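Local coordinates for hypothetical protein aq_1665 (PDB 1XM7) that is of unknown function but belongs to the calcineurin-like phosphoesterase family and is therefore probably a hydrolase, at residues K100-K105 / I109-Y114; Y96-I101 / P125-M130. All coordinates share one frame; numbering follows the deposited sequence.

Contact 1 (K100-K105 / I109-Y114); sequences KIIEHK and ILLSHY
Ile102 and Leu111 meet at the apolar centre of this antiparallel beta hairpin, which pairs strand 99-104 with strand 107-112 in one of the two mixed sheets of the calcineurin-like fold. CG2 and CD1 of Ile102 both reach Leu111 CD1, 4.0 Å from CG2, with the two side chains nearly perpendicular. CG1 of Ile102 sits between its own backbone N and carbonyl carbon (chi1 65°), which brings it over the neighbouring strand to within 3.7 Å of Ile109 CB. On this same face Ile109 CD1 continues outward to His104 CB, and Ile184 of helix 182-185 packs against Ile109 and His104. The other face carries Ile101 and Leu110, a looser pair with CG1 of the former 4.2 Å from CD2 of the latter; both side chains also touch Ile134 of helix 125-137. Between the strands, the backbone bonds join two hydrogen-bonded pairs, Lys100 with Leu111 and Ile102 with Ile109. The bond from Ile102 N to Ile109 O is nearly straight, 169° at the hydrogen. Ile109 O is also approached by the alpha hydrogen of Ile101, with CA of that residue 3.3 Å from the oxygen.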
loop_
_atom_site.group_PDB
_atom_site.type_symbol
_atom_site.label_atom_id
_atom_site.label_comp_id
_atom_site.label_asym_id
_atom_site.label_seq_id
_atom_site.Cartn_x
_atom_site.Cartn_y
_atom_site.Cartn_z
ATOM N N LYS A 100 8.905 -5.439 4.808
ATOM C CA LYS A 100 9.111 -4.989 6.174
ATOM C C LYS A 100 8.263 -5.884 7.037
ATOM O O LYS A 100 7.116 -6.177 6.703
ATOM C CB LYS A 100 8.662 -3.537 6.350
ATOM C CG LYS A 100 9.444 -2.753 7.400
ATOM C CD LYS A 100 9.046 -3.099 8.816
ATOM C CE LYS A 100 9.712 -2.150 9.810
ATOM N NZ LYS A 100 11.198 -2.266 9.748
ATOM N N ILE A 101 8.834 -6.339 8.140
ATOM C CA ILE A 101 8.093 -7.187 9.041
ATOM C C ILE A 101 7.811 -6.452 10.337
ATOM O O ILE A 101 8.692 -5.810 10.916
ATOM C CB ILE A 101 8.852 -8.486 9.321
ATOM C CG1 ILE A 101 8.902 -9.314 8.039
ATOM C CG2 ILE A 101 8.164 -9.265 10.421
ATOM C CD1 ILE A 101 9.705 -10.574 8.145
ATOM N N ILE A 102 6.557 -6.520 10.761
ATOM C CA ILE A 102 6.142 -5.881 11.997
ATOM C C ILE A 102 5.319 -6.882 12.797
ATOM O O ILE A 102 4.795 -7.848 12.236
ATOM C CB ILE A 102 5.309 -4.584 11.733
ATOM C CG1 ILE A 102 3.989 -4.910 11.043
ATOM C CG2 ILE A 102 6.099 -3.630 10.854
ATOM C CD1 ILE A 102 3.112 -3.697 10.848
ATOM N N GLU A 103 5.234 -6.658 14.106
ATOM C CA GLU A 103 4.483 -7.532 15.004
ATOM C C GLU A 103 3.382 -6.708 15.640
ATOM O O GLU A 103 3.635 -5.631 16.167
ATOM C CB GLU A 103 5.396 -8.082 16.101
ATOM C CG GLU A 103 6.656 -8.765 15.584
ATOM C CD GLU A 103 7.604 -9.179 16.702
ATOM O OE1 GLU A 103 8.747 -9.600 16.394
ATOM O OE2 GLU A 103 7.206 -9.084 17.888
ATOM N N HIS A 104 2.159 -7.207 15.594
ATOM C CA HIS A 104 1.053 -6.474 16.177
ATOM C C HIS A 104 0.262 -7.366 17.125
ATOM O O HIS A 104 -0.221 -8.424 16.720
ATOM C CB HIS A 104 0.142 -5.953 15.068
ATOM C CG HIS A 104 -1.033 -5.167 15.563
ATOM N ND1 HIS A 104 -2.338 -5.531 15.297
ATOM C CD2 HIS A 104 -1.102 -4.029 16.292
ATOM C CE1 HIS A 104 -3.157 -4.650 15.841
ATOM N NE2 HIS A 104 -2.434 -3.728 16.450
ATOM N N LYS A 105 0.122 -6.940 18.379
ATOM C CA LYS A 105 -0.627 -7.715 19.365
ATOM C C LYS A 105 -0.387 -9.208 19.168
ATOM O O LYS A 105 -1.317 -9.986 18.921
ATOM C CB LYS A 105 -2.131 -7.399 19.273
ATOM C CG LYS A 105 -2.500 -6.048 19.866
ATOM C CD LYS A 105 -3.953 -5.680 19.617
ATOM C CE LYS A 105 -4.261 -4.281 20.171
ATOM N NZ LYS A 105 -5.614 -3.758 19.784
ATOM N N ILE A 109 3.383 -9.668 11.081
ATOM C CA ILE A 109 2.919 -9.167 9.789
ATOM C C ILE A 109 3.978 -8.818 8.736
ATOM O O ILE A 109 4.899 -8.031 8.983
ATOM C CB ILE A 109 2.032 -7.910 9.975
ATOM C CG1 ILE A 109 0.963 -8.169 11.041
ATOM C CG2 ILE A 109 1.367 -7.545 8.649
ATOM C CD1 ILE A 109 0.158 -6.938 11.423
ATOM N N LEU A 110 3.809 -9.402 7.550
ATOM C CA LEU A 110 4.692 -9.157 6.422
ATOM C C LEU A 110 4.056 -8.054 5.591
ATOM O O LEU A 110 2.888 -8.143 5.195
ATOM C CB LEU A 110 4.831 -10.401 5.539
ATOM C CG LEU A 110 6.103 -10.624 4.705
ATOM C CD1 LEU A 110 5.724 -11.304 3.411
ATOM C CD2 LEU A 110 6.819 -9.335 4.410
ATOM N N LEU A 111 4.843 -7.015 5.339
ATOM C CA LEU A 111 4.415 -5.886 4.538
ATOM C C LEU A 111 5.235 -5.913 3.262
ATOM O O LEU A 111 6.471 -5.846 3.293
ATOM C CB LEU A 111 4.694 -4.581 5.267
ATOM C CG LEU A 111 4.166 -4.431 6.690
ATOM C CD1 LEU A 111 4.625 -3.095 7.223
ATOM C CD2 LEU A 111 2.648 -4.535 6.718
ATOM N N SER A 112 4.546 -6.020 2.140
ATOM C CA SER A 112 5.212 -6.037 0.856
ATOM C C SER A 112 4.272 -5.423 -0.175
ATOM O O SER A 112 3.071 -5.311 0.068
ATOM C CB SER A 112 5.544 -7.466 0.473
ATOM O OG SER A 112 6.351 -7.485 -0.684
ATOM N N HIS A 113 4.808 -4.999 -1.312
ATOM C CA HIS A 113 3.966 -4.428 -2.347
ATOM C C HIS A 113 3.341 -5.553 -3.152
ATOM O O HIS A 113 2.204 -5.460 -3.592
ATOM C CB HIS A 113 4.791 -3.558 -3.288
ATOM C CG HIS A 113 4.050 -3.137 -4.519
ATOM N ND1 HIS A 113 3.051 -2.186 -4.500
ATOM C CD2 HIS A 113 4.138 -3.565 -5.800
ATOM C CE1 HIS A 113 2.554 -2.049 -5.717
ATOM N NE2 HIS A 113 3.195 -2.873 -6.524
ATOM N N TYR A 114 4.105 -6.622 -3.332
ATOM C CA TYR A 114 3.665 -7.759 -4.122
ATOM C C TYR A 114 2.887 -8.766 -3.323
ATOM O O TYR A 114 3.136 -8.951 -2.138
ATOM C CB TYR A 114 4.873 -8.441 -4.779
ATOM C CG TYR A 114 5.744 -7.474 -5.552
ATOM C CD1 TYR A 114 6.634 -6.627 -4.886
ATOM C CD2 TYR A 114 5.622 -7.347 -6.939
ATOM C CE1 TYR A 114 7.375 -5.675 -5.577
ATOM C CE2 TYR A 114 6.361 -6.393 -7.642
ATOM C CZ TYR A 114 7.235 -5.561 -6.953
ATOM O OH TYR A 114 7.972 -4.611 -7.632
#

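Contact 2 (Y96-I101 / P125-M130); sequences YDFYKI and PDRQEM
Phe98 lies in the short link between strands 94-96 and 99-104 and faces Arg127 and Met130 in the first turns of helix 125-137. The backbones stay well apart: the nearest alpha carbons, those of Phe98 and Arg127, are 8.9 Å from each other, and the phenylalanine ring spans the gap. In the helical segment, Glu129 N bonds to Pro125 O and Met130 N to Asp126 O, the second at 3.2 Å. Residues 127 and 130, three positions apart, therefore lie about one turn from each other and offer the ring two neighbouring points on the helix surface.

With CG anti to the backbone N (chi1 -172°), Phe98 extends its ring toward the helix. The far end of the ring does the touching: CZ approaches Arg127 O at 3.5 Å, and the carbonyl oxygen lies at the ring edge, close to its plane. Met130 CB comes in obliquely, 3.7 Å from the same CZ and almost as near to CE1, while Arg127 CB is 4.0 Å from CE2. The contact thus joins the connection between the two sheets of the calcineurin-like fold to the helix that follows the hairpin, and Val131, on the same helix, also touches Phe98.

On the helix side chains it is CB that comes closest to the ring. The arginine runs out extended from CG to NE, its guanidinium turned 78° from the Phe98 ring plane, and NH1 hydrogen-bonds to Tyr114 OH. Met130 instead folds at chi2 (-62°), carrying SD away from the phenylalanine.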
loop_
_atom_site.group_PDB
_atom_site.type_symbol
_atom_site.label_atom_id
_atom_site.label_comp_id
_atom_site.label_asym_id
_atom_site.label_seq_id
_atom_site.Cartn_x
_atom_site.Cartn_y
_atom_site.Cartn_z
ATOM N N TYR A 96 11.758 1.000 2.728
ATOM C CA TYR A 96 12.237 -0.371 2.660
ATOM C C TYR A 96 12.071 -0.788 1.209
ATOM O O TYR A 96 10.962 -0.755 0.677
ATOM C CB TYR A 96 11.394 -1.232 3.596
ATOM C CG TYR A 96 11.580 -0.819 5.030
ATOM C CD1 TYR A 96 12.707 -1.221 5.745
ATOM C CD2 TYR A 96 10.691 0.051 5.645
ATOM C CE1 TYR A 96 12.950 -0.764 7.029
ATOM C CE2 TYR A 96 10.924 0.519 6.936
ATOM C CZ TYR A 96 12.062 0.106 7.620
ATOM O OH TYR A 96 12.320 0.571 8.888
ATOM N N ASP A 97 13.167 -1.174 0.563
ATOM C CA ASP A 97 13.092 -1.515 -0.847
ATOM C C ASP A 97 12.295 -2.743 -1.266
ATOM O O ASP A 97 11.993 -2.887 -2.450
ATOM C CB ASP A 97 14.495 -1.562 -1.464
ATOM C CG ASP A 97 15.440 -2.448 -0.706
ATOM O OD1 ASP A 97 15.770 -2.105 0.448
ATOM O OD2 ASP A 97 15.852 -3.483 -1.270
ATOM N N PHE A 98 11.947 -3.630 -0.342
ATOM C CA PHE A 98 11.151 -4.777 -0.760
ATOM C C PHE A 98 10.111 -5.274 0.227
ATOM O O PHE A 98 9.010 -5.626 -0.181
ATOM C CB PHE A 98 12.037 -5.945 -1.181
ATOM C CG PHE A 98 11.268 -7.088 -1.810
ATOM C CD1 PHE A 98 10.944 -8.226 -1.073
ATOM C CD2 PHE A 98 10.848 -7.011 -3.134
ATOM C CE1 PHE A 98 10.220 -9.263 -1.641
ATOM C CE2 PHE A 98 10.118 -8.050 -3.711
ATOM C CZ PHE A 98 9.806 -9.178 -2.961
ATOM N N TYR A 99 10.441 -5.320 1.513
ATOM C CA TYR A 99 9.466 -5.771 2.500
ATOM C C TYR A 99 9.801 -5.212 3.860
ATOM O O TYR A 99 10.850 -4.611 4.055
ATOM C CB TYR A 99 9.464 -7.291 2.618
ATOM C CG TYR A 99 10.666 -7.808 3.372
ATOM C CD1 TYR A 99 11.920 -7.851 2.777
ATOM C CD2 TYR A 99 10.556 -8.208 4.702
ATOM C CE1 TYR A 99 13.038 -8.278 3.483
ATOM C CE2 TYR A 99 11.668 -8.635 5.422
ATOM C CZ TYR A 99 12.904 -8.666 4.806
ATOM O OH TYR A 99 14.007 -9.077 5.510
ATOM N N LYS A 100 8.905 -5.439 4.808
ATOM C CA LYS A 100 9.111 -4.989 6.174
ATOM C C LYS A 100 8.263 -5.884 7.037
ATOM O O LYS A 100 7.116 -6.177 6.703
ATOM C CB LYS A 100 8.662 -3.537 6.350
ATOM C CG LYS A 100 9.444 -2.753 7.400
ATOM C CD LYS A 100 9.046 -3.099 8.816
ATOM C CE LYS A 100 9.712 -2.150 9.810
ATOM N NZ LYS A 100 11.198 -2.266 9.748
ATOM N N ILE A 101 8.834 -6.339 8.140
ATOM C CA ILE A 101 8.093 -7.187 9.041
ATOM C C ILE A 101 7.811 -6.452 10.337
ATOM O O ILE A 101 8.692 -5.810 10.916
ATOM C CB ILE A 101 8.852 -8.486 9.321
ATOM C CG1 ILE A 101 8.902 -9.314 8.039
ATOM C CG2 ILE A 101 8.164 -9.265 10.421
ATOM C CD1 ILE A 101 9.705 -10.574 8.145
ATOM N N PRO A 125 6.314 -12.784 -11.199
ATOM C CA PRO A 125 6.387 -14.081 -10.519
ATOM C C PRO A 125 7.573 -14.277 -9.564
ATOM O O PRO A 125 7.425 -14.909 -8.512
ATOM C CB PRO A 125 6.378 -15.079 -11.678
ATOM C CG PRO A 125 6.896 -14.288 -12.834
ATOM C CD PRO A 125 6.235 -12.965 -12.658
ATOM N N ASP A 126 8.736 -13.735 -9.922
ATOM C CA ASP A 126 9.936 -13.847 -9.083
ATOM C C ASP A 126 9.735 -13.101 -7.772
ATOM O O ASP A 126 10.103 -13.588 -6.707
ATOM C CB ASP A 126 11.165 -13.248 -9.779
ATOM C CG ASP A 126 11.672 -14.095 -10.935
ATOM O OD1 ASP A 126 12.433 -13.553 -11.765
ATOM O OD2 ASP A 126 11.330 -15.291 -11.019
ATOM N N ARG A 127 9.161 -11.910 -7.849
ATOM C CA ARG A 127 8.941 -11.115 -6.643
ATOM C C ARG A 127 7.833 -11.729 -5.774
ATOM O O ARG A 127 7.896 -11.685 -4.538
ATOM C CB ARG A 127 8.640 -9.658 -7.034
ATOM C CG ARG A 127 9.768 -9.066 -7.865
ATOM C CD ARG A 127 9.494 -7.668 -8.395
ATOM N NE ARG A 127 10.419 -7.350 -9.485
ATOM C CZ ARG A 127 10.421 -6.207 -10.162
ATOM N NH1 ARG A 127 9.552 -5.256 -9.865
ATOM N NH2 ARG A 127 11.276 -6.024 -11.154
ATOM N N GLN A 128 6.832 -12.317 -6.421
ATOM C CA GLN A 128 5.757 -12.966 -5.690
ATOM C C GLN A 128 6.355 -14.127 -4.897
ATOM O O GLN A 128 6.015 -14.345 -3.739
ATOM C CB GLN A 128 4.709 -13.502 -6.656
ATOM C CG GLN A 128 3.766 -12.460 -7.198
ATOM C CD GLN A 128 2.849 -13.040 -8.247
ATOM O OE1 GLN A 128 2.626 -14.247 -8.278
ATOM N NE2 GLN A 128 2.307 -12.187 -9.109
ATOM N N GLU A 129 7.254 -14.871 -5.526
ATOM C CA GLU A 129 7.894 -16.002 -4.865
ATOM C C GLU A 129 8.739 -15.584 -3.667
ATOM O O GLU A 129 8.838 -16.308 -2.684
ATOM C CB GLU A 129 8.762 -16.762 -5.863
ATOM C CG GLU A 129 9.772 -17.685 -5.225
ATOM C CD GLU A 129 10.743 -18.262 -6.243
ATOM O OE1 GLU A 129 11.151 -17.526 -7.171
ATOM O OE2 GLU A 129 11.112 -19.450 -6.099
ATOM N N MET A 130 9.358 -14.419 -3.751
ATOM C CA MET A 130 10.187 -13.944 -2.655
ATOM C C MET A 130 9.309 -13.646 -1.446
ATOM O O MET A 130 9.656 -13.978 -0.313
ATOM C CB MET A 130 10.951 -12.696 -3.092
ATOM C CG MET A 130 11.962 -12.951 -4.220
ATOM S SD MET A 130 13.254 -14.120 -3.741
ATOM C CE MET A 130 14.595 -13.164 -4.052
#

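Overall arrangement
Contacts 1 and 2 share Lys100 and Ile101 on strand 99-104, and their centres are 11 Å apart. The chain passes from segment 96-101 through the hairpin of contact 1 and on to helix 125-137, so segment 125-130 comes back beside the segment that began the excursion. Two polar pairs join the contacts: Tyr114 OH with Arg127 NH1 at 2.8 Å, and Ser112 OG with Phe98 O at 3.3 Å. Packing adds to these where Leu110 CD2 lies 3.8 Å from Tyr99 CB. At the end of segment 109-114, His113 touches Asp9 and His147, residues placed consistently with the metal-binding centre of calcineurin-like phosphoesterases.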